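Long-range contact in UPF0045 protein MJ1052 (Methanocaldococcus jannaschii, PDB 2EPI), which is of unknown function but, as a UPF0045 relative of thiamine-binding proteins, may bind thiamine or a similar small molecule: residues 5-10 with 78-83. Sequence-based numbering, arbitrary orientation.
Sequences RKVVAE and LKIDER
An antiparallel strand pair of the four-stranded sheet sets V8 against D81 and A9 against I80, joining the start of strand 6-16 to the end of strand 73-83; R5, just before the first strand, reaches E82 by its side chain. R5 grips E82 side-on: NE donates to OE2 at 2.9 Å, in the guanidinium plane and nearly straight (169°), while NH2 reaches OE1, also at 2.9 Å but more bent. CG anti to the backbone N (chi1 176°) and a chain extended from CG to NE carry the guanidinium to the carboxylate, the side chains crossing at about a right angle with their planes 36° apart. The two oxygens of E82 match NE and NH2, and glutamate's long, extended chain carries them past V7 CG1 to R5. OE1 also binds H64 of the second subunit, and R5 NH2 binds S65 there, so the salt bridge lies at a subunit interface. A methionine in place of R5 would probably leave the E82 carboxylate without its two-nitrogen grip, held by H64 and by a water that donates to both K6 O and E82 OE2.

The sheet order 39-43, 46-50, 6-16, 73-83, with its two intervening helices, is that of a ferredoxin-like fold. V8 and D81, then E10 and K79, are hydrogen-bonded pairs. D81 N reaches V8 O at 2.9 Å, whereas the return bond from V8 N to D81 O is longer, 3.3 Å. Between them A9 and I80 form a non-hydrogen-bonded pair, where alanine's single methyl suits the tight fit: A9 CB meets I80 CD1 at 3.3 Å. On the same face V7 CG1 lies 3.6 Å from E82 CB, and V7 also meets I56 of helix 53-68. Strand 73-83 is outermost within this chain, but residues 78-83 pair antiparallel with a strand of the second subunit, continuing the sheet across the interface.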
# COMPACT_ATOMS: atom_id res chain seq x y z
N ARG A 5 19.73 -7.21 -11.07
CA ARG A 5 19.55 -6.01 -10.27
C ARG A 5 18.58 -6.50 -9.21
O ARG A 5 17.37 -6.33 -9.33
CB ARG A 5 18.92 -4.89 -11.09
CG ARG A 5 18.64 -3.64 -10.28
CD ARG A 5 18.05 -2.53 -11.13
NE ARG A 5 17.59 -1.43 -10.30
CZ ARG A 5 17.05 -0.31 -10.77
NH1 ARG A 5 16.89 -0.14 -12.08
NH2 ARG A 5 16.66 0.63 -9.92
N LYS A 6 19.12 -7.14 -8.17
CA LYS A 6 18.30 -7.71 -7.11
C LYS A 6 17.59 -6.74 -6.17
O LYS A 6 18.16 -5.74 -5.73
CB LYS A 6 19.14 -8.70 -6.30
CG LYS A 6 18.34 -9.49 -5.27
CD LYS A 6 19.19 -10.54 -4.57
CE LYS A 6 19.63 -11.63 -5.55
NZ LYS A 6 20.41 -12.71 -4.86
N VAL A 7 16.33 -7.06 -5.88
CA VAL A 7 15.51 -6.27 -4.98
C VAL A 7 14.56 -7.22 -4.25
O VAL A 7 14.43 -8.38 -4.62
CB VAL A 7 14.62 -5.24 -5.74
CG1 VAL A 7 15.49 -4.34 -6.61
CG2 VAL A 7 13.59 -5.97 -6.60
N VAL A 8 13.93 -6.72 -3.19
CA VAL A 8 12.96 -7.51 -2.45
C VAL A 8 11.65 -6.79 -2.71
O VAL A 8 11.61 -5.56 -2.76
CB VAL A 8 13.24 -7.51 -0.93
CG1 VAL A 8 12.19 -8.36 -0.21
CG2 VAL A 8 14.62 -8.06 -0.66
N ALA A 9 10.56 -7.53 -2.89
CA ALA A 9 9.29 -6.88 -3.17
C ALA A 9 8.13 -7.64 -2.56
O ALA A 9 8.28 -8.77 -2.11
CB ALA A 9 9.10 -6.77 -4.66
N GLU A 10 6.96 -7.00 -2.53
CA GLU A 10 5.77 -7.67 -2.03
C GLU A 10 4.64 -7.37 -2.99
O GLU A 10 4.46 -6.23 -3.43
CB GLU A 10 5.40 -7.20 -0.62
CG GLU A 10 4.20 -7.96 -0.06
CD GLU A 10 3.95 -7.69 1.41
OE1 GLU A 10 3.97 -6.50 1.80
OE2 GLU A 10 3.73 -8.66 2.17
N LEU A 78 2.26 -3.59 -5.98
CA LEU A 78 3.65 -4.01 -6.04
C LEU A 78 4.48 -3.02 -5.22
O LEU A 78 4.37 -1.81 -5.41
CB LEU A 78 4.17 -4.00 -7.49
CG LEU A 78 5.68 -4.18 -7.70
CD1 LEU A 78 6.13 -5.55 -7.20
CD2 LEU A 78 6.03 -4.02 -9.18
N LYS A 79 5.28 -3.54 -4.30
CA LYS A 79 6.12 -2.66 -3.50
C LYS A 79 7.55 -3.15 -3.68
O LYS A 79 7.82 -4.34 -3.53
CB LYS A 79 5.73 -2.72 -2.02
CG LYS A 79 6.56 -1.80 -1.15
CD LYS A 79 6.07 -1.80 0.29
CE LYS A 79 4.69 -1.18 0.42
NZ LYS A 79 4.17 -1.31 1.81
N ILE A 80 8.45 -2.23 -4.02
CA ILE A 80 9.85 -2.57 -4.23
C ILE A 80 10.71 -1.93 -3.16
O ILE A 80 10.53 -0.76 -2.83
CB ILE A 80 10.36 -2.07 -5.60
CG1 ILE A 80 9.53 -2.68 -6.73
CG2 ILE A 80 11.84 -2.41 -5.76
CD1 ILE A 80 9.52 -4.18 -6.74
N ASP A 81 11.66 -2.69 -2.63
CA ASP A 81 12.58 -2.19 -1.61
C ASP A 81 13.97 -2.48 -2.17
O ASP A 81 14.38 -3.64 -2.24
CB ASP A 81 12.38 -2.94 -0.29
CG ASP A 81 13.15 -2.31 0.86
OD1 ASP A 81 14.20 -1.68 0.62
OD2 ASP A 81 12.71 -2.45 2.02
N GLU A 82 14.68 -1.44 -2.57
CA GLU A 82 16.01 -1.61 -3.14
C GLU A 82 17.04 -0.69 -2.49
O GLU A 82 16.78 0.49 -2.27
CB GLU A 82 15.97 -1.35 -4.65
CG GLU A 82 17.36 -1.26 -5.31
CD GLU A 82 17.29 -1.20 -6.82
OE1 GLU A 82 16.32 -0.63 -7.35
OE2 GLU A 82 18.23 -1.70 -7.48
N ARG A 83 18.20 -1.25 -2.19
CA ARG A 83 19.28 -0.47 -1.59
C ARG A 83 20.58 -0.81 -2.31
O ARG A 83 20.72 -1.89 -2.88
CB ARG A 83 19.38 -0.76 -0.09
CG ARG A 83 19.78 -2.17 0.28
CD ARG A 83 19.63 -2.41 1.77
NE ARG A 83 20.41 -1.46 2.57
CZ ARG A 83 20.36 -1.39 3.90
NH1 ARG A 83 19.57 -2.21 4.58
NH2 ARG A 83 21.11 -0.51 4.55
O HOH W 1 19.78 -3.84 -6.81
O HOH W 2 3.36 -4.10 0.63